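Local coordinates for antifreeze protein (Uncultured bacterium, PDB 6EIO), which binds ice as a bacterial antifreeze protein, probably through two faces of its beta-solenoid, at residues A[16-21]-A[116-121]; A[48-53]-A[222-227]; A[28-33]-A[91-96]; A[132-137]-A[159-164]. All coordinates share one frame; numbering follows the deposited sequence. Where two conformers were deposited one is given.

Contact 1: residues A[16-21]-A[116-121]; sequences TVIPLQ and TLTPGL
From Ile18 to Gln21 the N-terminal tail runs beside Thr116 to Leu121 at 43° to it, and no direct hydrogen bond joins the two backbones. The side-chain amide of Gln21 makes the direct polar link. Its chain, extended beyond CG, carries the amide to the backbone of Leu121. There Gln21 OE1 accepts from Leu121 N at 2.9 Å, in a nearly straight bond (176°). In return Gln21 NE2 gives a more bent bond of 3.0 Å to Leu121 O, from above the carbonyl plane. Gln21 OE1 also lies 3.4 Å from Gly120 CA, where a beta carbon would collide with it. One water accepts from Gln21 N, donates to Pro119 O and bonds to Thr118 OG1. A second water donates to both Gln21 O and Pro119 O. Ile18 CG1 rests on Thr116 O at 3.8 Å, and Ile18 CD1 makes an apolar contact with Leu117 CD2 at 4.2 Å. Leu20 CD1 sets a methyl against a hydroxyl, 3.6 Å from Thr118 OG1, the two side chains crossing at about a right angle. Direct and water-mediated bonds thus join Gln21 to one end of the solenoid, while Ile18 and Leu20 add packing. The paired bonds to Leu121 fix which way round the Gln21 amide sits.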
loop_
_atom_site.group_PDB
_atom_site.type_symbol
_atom_site.label_atom_id
_atom_site.label_comp_id
_atom_site.label_asym_id
_atom_site.label_seq_id
_atom_site.Cartn_x
_atom_site.Cartn_y
_atom_site.Cartn_z
ATOM N N THR A 16 15.842 -14.222 13.010
ATOM C CA THR A 16 15.803 -12.949 12.293
ATOM C C THR A 16 15.679 -11.782 13.257
ATOM O O THR A 16 14.628 -11.579 13.869
ATOM C CB THR A 16 14.617 -12.895 11.323
ATOM O OG1 THR A 16 14.676 -14.017 10.435
ATOM C CG2 THR A 16 14.636 -11.601 10.514
ATOM N N VAL A 17 16.748 -11.002 13.375
ATOM C CA VAL A 17 16.832 -9.940 14.368
ATOM C C VAL A 17 16.942 -8.591 13.654
ATOM O O VAL A 17 17.892 -8.353 12.901
ATOM C CB VAL A 17 18.002 -10.156 15.337
ATOM C CG1 VAL A 17 18.037 -9.063 16.345
ATOM C CG2 VAL A 17 17.892 -11.523 16.033
ATOM N N ILE A 18 15.996 -7.702 13.930
ATOM C CA ILE A 18 15.865 -6.408 13.251
ATOM C C ILE A 18 16.555 -5.329 14.086
ATOM O O ILE A 18 16.095 -5.053 15.207
ATOM C CB ILE A 18 14.375 -6.054 13.067
ATOM C CG1 ILE A 18 13.634 -7.139 12.272
ATOM C CG2 ILE A 18 14.203 -4.679 12.429
ATOM C CD1 ILE A 18 14.083 -7.264 10.840
ATOM N N PRO A 19 17.631 -4.679 13.599
ATOM C CA PRO A 19 18.264 -3.615 14.388
ATOM C C PRO A 19 17.421 -2.346 14.335
ATOM O O PRO A 19 16.464 -2.231 13.568
ATOM C CB PRO A 19 19.625 -3.414 13.717
ATOM C CG PRO A 19 19.361 -3.730 12.296
ATOM C CD PRO A 19 18.320 -4.856 12.305
ATOM N N LEU A 20 17.786 -1.388 15.186
ATOM C CA LEU A 20 17.087 -0.115 15.280
ATOM C C LEU A 20 17.858 0.945 14.501
ATOM O O LEU A 20 19.005 1.264 14.826
ATOM C CB LEU A 20 16.911 0.294 16.735
ATOM C CG LEU A 20 16.063 1.540 16.954
ATOM C CD1 LEU A 20 14.689 1.445 16.276
ATOM C CD2 LEU A 20 15.905 1.755 18.452
ATOM N N GLN A 21 17.221 1.486 13.470
ATOM C CA GLN A 21 17.833 2.470 12.597
ATOM C C GLN A 21 17.846 3.855 13.235
ATOM O O GLN A 21 16.988 4.209 14.043
ATOM C CB GLN A 21 17.077 2.517 11.262
ATOM C CG GLN A 21 17.181 1.202 10.510
ATOM C CD GLN A 21 16.403 1.201 9.212
ATOM O OE1 GLN A 21 16.463 2.160 8.446
ATOM N NE2 GLN A 21 15.704 0.110 8.943
ATOM N N THR A 116 8.446 -7.647 14.150
ATOM C CA THR A 116 8.229 -6.239 14.401
ATOM C C THR A 116 9.243 -5.428 13.616
ATOM O O THR A 116 10.444 -5.673 13.676
ATOM C CB THR A 116 8.352 -5.909 15.872
ATOM O OG1 THR A 116 7.168 -6.356 16.509
ATOM C CG2 THR A 116 8.491 -4.405 16.065
ATOM N N LEU A 117 8.746 -4.475 12.874
ATOM C CA LEU A 117 9.559 -3.533 12.120
ATOM C C LEU A 117 9.472 -2.175 12.801
ATOM O O LEU A 117 8.386 -1.607 12.944
ATOM C CB LEU A 117 9.091 -3.449 10.670
ATOM C CG LEU A 117 9.091 -4.765 9.902
ATOM C CD1 LEU A 117 8.670 -4.536 8.461
ATOM C CD2 LEU A 117 10.456 -5.439 9.973
ATOM N N THR A 118 10.622 -1.658 13.206
ATOM C CA THR A 118 10.761 -0.325 13.759
ATOM C C THR A 118 11.029 0.672 12.626
ATOM O O THR A 118 11.189 0.294 11.461
ATOM C CB THR A 118 11.859 -0.359 14.835
ATOM O OG1 THR A 118 13.010 -1.040 14.320
ATOM C CG2 THR A 118 11.381 -1.122 16.073
ATOM N N PRO A 119 11.016 1.982 12.917
ATOM C CA PRO A 119 11.026 2.967 11.824
ATOM C C PRO A 119 12.288 2.898 10.984
ATOM O O PRO A 119 13.380 2.604 11.475
ATOM C CB PRO A 119 10.913 4.304 12.555
ATOM C CG PRO A 119 10.151 3.952 13.816
ATOM C CD PRO A 119 10.745 2.627 14.217
ATOM N N GLY A 120 12.135 3.230 9.707
ATOM C CA GLY A 120 13.275 3.348 8.814
ATOM C C GLY A 120 13.001 2.754 7.453
ATOM O O GLY A 120 11.856 2.762 6.973
ATOM N N LEU A 121 14.078 2.288 6.823
ATOM C CA LEU A 121 14.116 1.863 5.433
ATOM C C LEU A 121 14.492 0.388 5.385
ATOM O O LEU A 121 15.491 -0.027 6.002
ATOM C CB LEU A 121 15.166 2.692 4.687
ATOM C CG LEU A 121 15.318 2.404 3.190
ATOM C CD1 LEU A 121 14.033 2.647 2.424
ATOM C CD2 LEU A 121 16.449 3.250 2.628
HETATM O O HOH W 1 14.528 0.583 12.793
HETATM O O HOH W 2 14.240 4.130 13.722
#

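Contact 2: residues A[48-53]-A[222-227]; sequences GATNIT and EGNTFV
A parallel beta ladder joins Asn51 and Ile52 to Thr225 and Phe226, linking the first coils of the solenoid to its last. The axes of strands 51-53 and 225-227 lie 4.8 Å apart, with directions differing by 2°. Asn51 N bonds to Asn224 O, Phe226 N to Asn51 O, and Thr53 N to Phe226 O at 2.9 Å. Ahead of the strands, Thr50 OG1 accepts from Asn224 N at 2.9 Å (165°) and is also hydrogen-bonded to Asn46 OD1. With chi1 -69° OG1 lies anti to the carbonyl carbon, where it receives Asn224 N. Thr50 CG2 lies 3.5 Å from Asn224 O and at the edge of the Phe226 ring. An alanine here would remove OG1 and CG2, and would probably leave Asn224 N and Asn46 OD1 without this mate.

The ice-binding-like fold is a discontinuous beta-helix, so strands far apart in sequence become neighbours, as here. On the inner face Ile52 and Phe226 run parallel, flank to flank, with Ile52 CG1 3.7 Å from Phe226 CD1. Phe226 also meets Phe202 edge-to-face, and Met221 touches Thr50, Ile52 and Phe226. The Asn224 amide is well supplied: OD1 accepts from Glu222 N, while ND2 bonds to Asp203 O and Ala206 O. On the other face a water accepts from Asn51 ND2, donates to Phe226 O and bonds to Thr53 OG1 at 2.7 Å. Another water donates to both Ala49 O and Asn224 O.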
loop_
_atom_site.group_PDB
_atom_site.type_symbol
_atom_site.label_atom_id
_atom_site.label_comp_id
_atom_site.label_asym_id
_atom_site.label_seq_id
_atom_site.Cartn_x
_atom_site.Cartn_y
_atom_site.Cartn_z
ATOM N N GLY A 48 -18.640 -8.646 -6.315
ATOM C CA GLY A 48 -19.323 -8.590 -5.040
ATOM C C GLY A 48 -19.267 -7.244 -4.321
ATOM O O GLY A 48 -18.921 -6.219 -4.882
ATOM N N ALA A 49 -19.711 -7.219 -3.049
ATOM C CA ALA A 49 -20.070 -5.978 -2.324
ATOM C C ALA A 49 -18.887 -5.196 -1.722
ATOM O O ALA A 49 -18.918 -4.765 -0.560
ATOM C CB ALA A 49 -21.080 -6.290 -1.214
ATOM N N THR A 50 -17.836 -5.033 -2.508
ATOM C CA THR A 50 -16.734 -4.173 -2.142
ATOM C C THR A 50 -17.245 -2.783 -1.813
ATOM O O THR A 50 -18.175 -2.281 -2.448
ATOM C CB THR A 50 -15.760 -4.120 -3.315
ATOM O OG1 THR A 50 -15.157 -5.415 -3.417
ATOM C CG2 THR A 50 -14.668 -3.051 -3.169
ATOM N N ASN A 51 -16.622 -2.162 -0.816
ATOM C CA ASN A 51 -16.915 -0.780 -0.484
ATOM C C ASN A 51 -15.593 -0.033 -0.399
ATOM O O ASN A 51 -14.694 -0.448 0.335
ATOM C CB ASN A 51 -17.681 -0.671 0.835
ATOM C CG ASN A 51 -18.279 0.709 1.030
ATOM O OD1 ASN A 51 -19.395 0.978 0.582
ATOM N ND2 ASN A 51 -17.559 1.587 1.702
ATOM N N ILE A 52 -15.507 1.076 -1.124
ATOM C CA ILE A 52 -14.355 1.980 -1.082
ATOM C C ILE A 52 -14.818 3.296 -0.486
ATOM O O ILE A 52 -15.767 3.898 -0.992
ATOM C CB ILE A 52 -13.779 2.212 -2.492
ATOM C CG1 ILE A 52 -13.246 0.914 -3.097
ATOM C CG2 ILE A 52 -12.701 3.283 -2.448
ATOM C CD1 ILE A 52 -12.994 1.000 -4.594
ATOM N N THR A 53 -14.134 3.759 0.561
ATOM C CA THR A 53 -14.351 5.108 1.091
ATOM C C THR A 53 -13.091 5.892 0.746
ATOM O O THR A 53 -12.037 5.712 1.360
ATOM C CB THR A 53 -14.628 5.138 2.597
ATOM O OG1 THR A 53 -15.688 4.231 2.924
ATOM C CG2 THR A 53 -15.072 6.538 3.005
ATOM N N GLU A 222 -12.437 -8.302 -4.652
ATOM C CA GLU A 222 -13.570 -9.190 -4.399
ATOM C C GLU A 222 -14.024 -8.981 -2.953
ATOM O O GLU A 222 -13.326 -9.329 -2.004
ATOM C CB GLU A 222 -13.198 -10.644 -4.685
ATOM C CG GLU A 222 -14.383 -11.574 -4.490
ATOM C CD GLU A 222 -14.275 -12.950 -5.150
ATOM O OE1 GLU A 222 -13.256 -13.255 -5.786
ATOM O OE2 GLU A 222 -15.262 -13.703 -5.002
ATOM N N GLY A 223 -15.201 -8.382 -2.784
ATOM C CA GLY A 223 -15.758 -8.204 -1.454
ATOM C C GLY A 223 -14.836 -7.535 -0.452
ATOM O O GLY A 223 -14.765 -7.965 0.702
ATOM N N ASN A 224 -14.155 -6.466 -0.855
ATOM C CA ASN A 224 -13.165 -5.839 0.004
ATOM C C ASN A 224 -13.696 -4.589 0.692
ATOM O O ASN A 224 -14.670 -3.977 0.253
ATOM C CB ASN A 224 -11.928 -5.460 -0.817
ATOM C CG ASN A 224 -11.344 -6.653 -1.513
ATOM O OD1 ASN A 224 -11.262 -6.692 -2.745
ATOM N ND2 ASN A 224 -10.957 -7.648 -0.717
ATOM N N THR A 225 -12.998 -4.179 1.753
ATOM C CA THR A 225 -13.237 -2.890 2.384
ATOM C C THR A 225 -11.969 -2.058 2.278
ATOM O O THR A 225 -10.917 -2.468 2.769
ATOM C CB THR A 225 -13.610 -3.053 3.855
ATOM O OG1 THR A 225 -14.737 -3.913 3.918
ATOM C CG2 THR A 225 -13.911 -1.697 4.505
ATOM N N PHE A 226 -12.084 -0.885 1.659
ATOM C CA PHE A 226 -10.980 0.067 1.547
ATOM C C PHE A 226 -11.358 1.353 2.269
ATOM O O PHE A 226 -12.430 1.917 2.008
ATOM C CB PHE A 226 -10.720 0.430 0.070
ATOM C CG PHE A 226 -10.199 -0.698 -0.768
ATOM C CD1 PHE A 226 -11.063 -1.557 -1.434
ATOM C CD2 PHE A 226 -8.829 -0.871 -0.910
ATOM C CE1 PHE A 226 -10.555 -2.589 -2.226
ATOM C CE2 PHE A 226 -8.319 -1.912 -1.668
ATOM C CZ PHE A 226 -9.173 -2.776 -2.321
ATOM N N VAL A 227 -10.472 1.825 3.138
ATOM C CA VAL A 227 -10.576 3.155 3.722
ATOM C C VAL A 227 -9.195 3.784 3.682
ATOM O O VAL A 227 -8.175 3.090 3.670
ATOM C CB VAL A 227 -11.091 3.150 5.181
ATOM C CG1 VAL A 227 -12.481 2.516 5.270
ATOM C CG2 VAL A 227 -10.101 2.461 6.131
HETATM O O HOH W 3 -17.128 -5.473 1.307
HETATM O O HOH W 4 -15.083 1.590 3.016
#

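Contact 3: residues A[28-33]-A[91-96]; sequences ITLGSA and TTAYND
Ile28 reaches across to Ala93 and Asp96 on helix 81-99. Ile28 CB stands 4.1 Å from Asp96 OD2. CG1 lies beside the backbone N (chi1 -64°), which leaves CG2 anti to that nitrogen. Ile28 CG2 carries the packing: it lies 3.7 Å from Asp96 OD2. Ile28 CG2 also packs against Ala93 CB at 3.8 Å and sits beside Ala93 O. Ile28 CG1 is 4.1 Å from Asp96 OD2. CD1, anti along the chain (chi2 170°), ends beyond the reach of residues 91-96. The side chain also touches Ala97 and Arg100, so it packs near the C-terminal end of the helix. Ile28 and Asp96 run antiparallel past one another, and OD2 lies alongside Ile28 CB, CG1 and CG2 rather than at the tip.

Ala93 is the small residue that lets the loop come close. Ala93 CB lies 3.5 Å from Thr29 O and 3.8 Å from Leu30 CD2. Leu30 and Ala93 both touch Ile195 of strand 193-196, so the loop, the helix and the solenoid wall meet here. A long helix lying alongside the beta-helix is a feature of the ice-binding-like fold, and residues 28-33 follow it on the way to strand 36-40.

No direct hydrogen bond joins the two segments. Two waters do that work. One donates to Asp96 OD2 at 2.8 Å and to Thr29 O. The other donates to Asp96 OD2 at 2.7 Å and accepts from Thr29 N. OD1 forms a salt bridge with Arg100 NE. Asp96 is therefore likely to be ionised, and a negative charge would strengthen both water bridges to Thr29.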
loop_
_atom_site.group_PDB
_atom_site.type_symbol
_atom_site.label_atom_id
_atom_site.label_comp_id
_atom_site.label_asym_id
_atom_site.label_seq_id
_atom_site.Cartn_x
_atom_site.Cartn_y
_atom_site.Cartn_z
ATOM N N ILE A 28 6.910 10.106 2.006
ATOM C CA ILE A 28 6.915 10.025 0.548
ATOM C C ILE A 28 5.726 10.832 0.036
ATOM O O ILE A 28 4.568 10.457 0.253
ATOM C CB ILE A 28 6.853 8.578 0.061
ATOM C CG1 ILE A 28 8.123 7.863 0.505
ATOM C CG2 ILE A 28 6.693 8.518 -1.469
ATOM C CD1 ILE A 28 8.078 6.386 0.303
ATOM N N THR A 29 5.996 11.941 -0.642
ATOM C CA THR A 29 4.940 12.769 -1.213
ATOM C C THR A 29 4.161 11.965 -2.245
ATOM O O THR A 29 4.767 11.451 -3.194
ATOM C CB THR A 29 5.620 13.965 -1.898
ATOM O OG1 THR A 29 6.239 14.788 -0.912
ATOM C CG2 THR A 29 4.616 14.802 -2.657
ATOM N N LEU A 30 2.842 11.892 -2.090
ATOM C CA LEU A 30 1.959 11.227 -3.038
ATOM C C LEU A 30 1.258 12.208 -3.961
ATOM O O LEU A 30 0.556 11.783 -4.888
ATOM C CB LEU A 30 0.907 10.392 -2.297
ATOM C CG LEU A 30 1.475 9.332 -1.360
ATOM C CD1 LEU A 30 0.326 8.640 -0.634
ATOM C CD2 LEU A 30 2.363 8.312 -2.067
ATOM N N GLY A 31 1.433 13.500 -3.733
ATOM C CA GLY A 31 0.832 14.466 -4.620
ATOM C C GLY A 31 -0.672 14.278 -4.736
ATOM O O GLY A 31 -1.398 14.107 -3.741
ATOM N N SER A 32 -1.145 14.325 -5.979
ATOM C CA SER A 32 -2.570 14.249 -6.245
ATOM C C SER A 32 -3.156 12.855 -6.006
ATOM O O SER A 32 -4.368 12.684 -6.155
ATOM C CB SER A 32 -2.830 14.750 -7.671
ATOM O OG SER A 32 -2.129 13.968 -8.608
ATOM N N ALA A 33 -2.344 11.874 -5.605
ATOM C CA ALA A 33 -2.875 10.587 -5.198
ATOM C C ALA A 33 -3.362 10.572 -3.762
ATOM O O ALA A 33 -3.962 9.573 -3.369
ATOM C CB ALA A 33 -1.848 9.474 -5.412
ATOM N N THR A 91 4.001 7.772 -10.136
ATOM C CA THR A 91 5.320 7.472 -10.697
ATOM C C THR A 91 6.409 8.177 -9.902
ATOM O O THR A 91 7.413 7.565 -9.521
ATOM C CB THR A 91 5.344 7.859 -12.167
ATOM O OG1 THR A 91 4.434 6.995 -12.847
ATOM C CG2 THR A 91 6.763 7.734 -12.753
ATOM N N THR A 92 6.204 9.463 -9.606
ATOM C CA THR A 92 7.174 10.195 -8.795
ATOM C C THR A 92 7.379 9.516 -7.441
ATOM O O THR A 92 8.514 9.323 -6.987
ATOM C CB THR A 92 6.686 11.640 -8.625
ATOM O OG1 THR A 92 6.631 12.237 -9.918
ATOM C CG2 THR A 92 7.579 12.448 -7.680
ATOM N N ALA A 93 6.281 9.155 -6.775
ATOM C CA ALA A 93 6.367 8.545 -5.454
ATOM C C ALA A 93 7.061 7.183 -5.507
ATOM O O ALA A 93 7.874 6.855 -4.638
ATOM C CB ALA A 93 4.970 8.393 -4.859
ATOM N N TYR A 94 6.721 6.376 -6.516
ATOM C CA TYR A 94 7.360 5.081 -6.697
ATOM C C TYR A 94 8.871 5.240 -6.852
ATOM O O TYR A 94 9.661 4.534 -6.222
ATOM C CB TYR A 94 6.757 4.432 -7.942
ATOM C CG TYR A 94 7.350 3.090 -8.309
ATOM C CD1 TYR A 94 8.534 3.003 -9.045
ATOM C CD2 TYR A 94 6.718 1.902 -7.943
ATOM C CE1 TYR A 94 9.059 1.772 -9.412
ATOM C CE2 TYR A 94 7.244 0.673 -8.303
ATOM C CZ TYR A 94 8.411 0.605 -9.035
ATOM O OH TYR A 94 8.895 -0.623 -9.373
ATOM N N ASN A 95 9.278 6.167 -7.720
ATOM C CA ASN A 95 10.701 6.359 -7.974
ATOM C C ASN A 95 11.407 6.894 -6.731
ATOM O O ASN A 95 12.547 6.497 -6.443
ATOM C CB ASN A 95 10.902 7.298 -9.162
ATOM C CG ASN A 95 10.508 6.703 -10.502
ATOM O OD1 ASN A 95 10.190 7.460 -11.451
ATOM N ND2 ASN A 95 10.555 5.402 -10.626
ATOM N N ASP A 96 10.760 7.798 -5.993
ATOM C CA ASP A 96 11.309 8.303 -4.736
ATOM C C ASP A 96 11.540 7.148 -3.771
ATOM O O ASP A 96 12.645 6.936 -3.259
ATOM C CB ASP A 96 10.302 9.341 -4.188
ATOM C CG ASP A 96 10.629 9.897 -2.812
ATOM O OD1 ASP A 96 11.761 9.739 -2.339
ATOM O OD2 ASP A 96 9.707 10.473 -2.194
HETATM O O HOH W 5 7.570 11.339 -3.858
HETATM O O HOH W 6 8.829 12.728 -0.900
#

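Contact 4: residues A[132-137]-A[159-164]; sequences SGDVTF and PGRKVL
Asp134 OD1 takes a weak bond of 3.0 Å from Lys162 N, bent to 125°. A water also donates to Asp134 OD1, at 2.7 Å, and to Gly160 O. The other oxygen, OD2, takes a second water, which in turn accepts from Lys162 NZ at 2.8 Å. Asp134 CG is anti to the carbonyl carbon (chi1 -57°), which brings it up to Lys162 CB. Lys162 CB and CG lie along the carboxylate, with Lys162 CB 3.4 Å from Asp134 OD1. Leu164 CD1 packs on Asp134 CB at 3.8 Å. In the conformer given, Arg161 NH1 is 4.1 Å from Asp134 OD1, but the oxygen lies well out of the guanidinium plane, and any attraction is of charge alone. That guanidinium is turned to its own segment: NE and NH2 both donate to Pro159 O, in the guanidinium plane. An alanine in place of Asp134 would probably leave Lys162 N without this acceptor and both waters without their carboxylate.

Beyond these loops a parallel ladder begins. Val135 N bonds to Lys162 O, Leu164 N to Val135 O at 2.8 Å, and Phe137 N to Leu164 O. Phe137 CD1 meets Val163 CG1 at 3.6 Å. Phe137 also meets Phe147 edge-to-face and the ring of Trp176. Strand 135-138 is the middle one of three, with strand 116-117 along one edge and strand 163-166 along the other.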
loop_
_atom_site.group_PDB
_atom_site.type_symbol
_atom_site.label_atom_id
_atom_site.label_comp_id
_atom_site.label_asym_id
_atom_site.label_seq_id
_atom_site.Cartn_x
_atom_site.Cartn_y
_atom_site.Cartn_z
ATOM N N SER A 132 2.870 -16.554 7.659
ATOM C CA SER A 132 2.445 -17.118 8.922
ATOM C C SER A 132 2.543 -15.962 9.879
ATOM O O SER A 132 3.490 -15.184 9.811
ATOM C CB SER A 132 3.388 -18.224 9.398
ATOM O OG SER A 132 4.698 -17.699 9.524
ATOM N N GLY A 133 1.554 -15.815 10.719
ATOM C CA GLY A 133 1.595 -14.674 11.584
ATOM C C GLY A 133 1.540 -13.303 10.930
ATOM O O GLY A 133 1.497 -13.084 9.706
ATOM N N ASP A 134 1.537 -12.350 11.835
ATOM C CA ASP A 134 1.227 -10.971 11.495
ATOM C C ASP A 134 2.512 -10.157 11.514
ATOM O O ASP A 134 3.467 -10.516 12.190
ATOM C CB ASP A 134 0.250 -10.393 12.508
ATOM C CG ASP A 134 -1.021 -11.212 12.600
ATOM O OD1 ASP A 134 -1.553 -11.586 11.539
ATOM O OD2 ASP A 134 -1.477 -11.482 13.737
ATOM N N VAL A 135 2.549 -9.051 10.781
ATOM C CA VAL A 135 3.682 -8.139 10.844
ATOM C C VAL A 135 3.248 -6.899 11.613
ATOM O O VAL A 135 2.160 -6.366 11.383
ATOM C CB VAL A 135 4.261 -7.824 9.446
ATOM C CG1 VAL A 135 3.219 -7.116 8.538
ATOM C CG2 VAL A 135 5.570 -7.014 9.581
ATOM N N THR A 136 4.098 -6.454 12.536
ATOM C CA THR A 136 3.800 -5.297 13.370
ATOM C C THR A 136 4.764 -4.170 13.044
ATOM O O THR A 136 5.978 -4.378 13.026
ATOM C CB THR A 136 3.905 -5.664 14.854
ATOM O OG1 THR A 136 2.964 -6.693 15.146
ATOM C CG2 THR A 136 3.609 -4.479 15.739
ATOM N N PHE A 137 4.216 -2.989 12.791
ATOM C CA PHE A 137 5.003 -1.767 12.673
ATOM C C PHE A 137 4.924 -1.053 14.013
ATOM O O PHE A 137 3.826 -0.761 14.488
ATOM C CB PHE A 137 4.450 -0.893 11.551
ATOM C CG PHE A 137 4.730 -1.479 10.195
ATOM C CD1 PHE A 137 3.916 -2.445 9.631
ATOM C CD2 PHE A 137 5.827 -1.072 9.484
ATOM C CE1 PHE A 137 4.239 -3.001 8.410
ATOM C CE2 PHE A 137 6.125 -1.611 8.254
ATOM C CZ PHE A 137 5.332 -2.586 7.713
ATOM N N PRO A 159 -4.169 -16.125 3.523
ATOM C CA PRO A 159 -5.432 -15.712 4.147
ATOM C C PRO A 159 -5.282 -15.306 5.606
ATOM O O PRO A 159 -4.572 -15.943 6.395
ATOM C CB PRO A 159 -6.310 -16.956 3.983
ATOM C CG PRO A 159 -5.846 -17.541 2.675
ATOM C CD PRO A 159 -4.337 -17.381 2.755
ATOM N N GLY A 160 -6.005 -14.252 5.974
ATOM C CA GLY A 160 -6.164 -13.886 7.364
ATOM C C GLY A 160 -4.990 -13.198 8.016
ATOM O O GLY A 160 -5.047 -12.947 9.217
ATOM N N ARG A 161 -3.940 -12.877 7.251
ATOM C CA ARG A 161 -2.769 -12.194 7.792
ATOM C C ARG A 161 -3.112 -10.744 8.120
ATOM O O ARG A 161 -4.017 -10.147 7.525
ATOM C CB ARG A 161 -1.612 -12.147 6.773
ATOM C CG ARG A 161 -1.099 -13.476 6.237
ATOM C CD ARG A 161 -0.794 -14.495 7.317
ATOM N NE ARG A 161 -1.986 -15.283 7.651
ATOM C CZ ARG A 161 -2.333 -15.667 8.868
ATOM N NH1 ARG A 161 -1.590 -15.364 9.926
ATOM N NH2 ARG A 161 -3.443 -16.374 9.023
ATOM N N LYS A 162 -2.335 -10.153 9.040
ATOM C CA LYS A 162 -2.595 -8.784 9.450
ATOM C C LYS A 162 -1.316 -7.966 9.457
ATOM O O LYS A 162 -0.239 -8.451 9.818
ATOM C CB LYS A 162 -3.207 -8.715 10.849
ATOM C CG LYS A 162 -4.410 -9.654 11.025
ATOM C CD LYS A 162 -4.842 -9.788 12.466
ATOM C CE LYS A 162 -5.889 -10.888 12.625
ATOM N NZ LYS A 162 -6.190 -11.123 14.060
ATOM N N VAL A 163 -1.473 -6.684 9.106
ATOM C CA VAL A 163 -0.521 -5.626 9.420
ATOM C C VAL A 163 -1.047 -4.913 10.656
ATOM O O VAL A 163 -2.152 -4.357 10.633
ATOM C CB VAL A 163 -0.351 -4.638 8.256
ATOM C CG1 VAL A 163 0.596 -3.519 8.676
ATOM C CG2 VAL A 163 0.169 -5.364 7.014
ATOM N N LEU A 164 -0.261 -4.956 11.724
ATOM C CA LEU A 164 -0.625 -4.396 13.010
ATOM C C LEU A 164 0.229 -3.163 13.302
ATOM O O LEU A 164 1.360 -3.047 12.827
ATOM C CB LEU A 164 -0.434 -5.448 14.114
ATOM C CG LEU A 164 -1.244 -6.726 13.909
ATOM C CD1 LEU A 164 -0.875 -7.754 14.970
ATOM C CD2 LEU A 164 -2.746 -6.451 13.924
HETATM O O HOH W 7 -3.741 -12.018 15.071
HETATM O O HOH W 8 -3.581 -13.410 11.618
#

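How the contacts relate
The chain starts in contact 1 at residues 16-21, enters contact 3 at 28-33, then contact 2 at 48-53. Helix 81-99 supplies residues 91-96 and closes contact 3, which is nested inside the loop of contact 1. Residues 116-121 then close contact 1. Contact 4 follows, joining successive coils, and lies inside the long loop that 222-227 closes as contact 2. Contact 2 crosses both contact 1 and contact 3. Contacts 1 and 4 touch through neighbouring strands 116-117 and 135-138. Contacts 1 and 2 lie about 32 Å apart between centres, on opposite sides of the chain's centre. Together they tie the N-terminal tail, the helix and the solenoid.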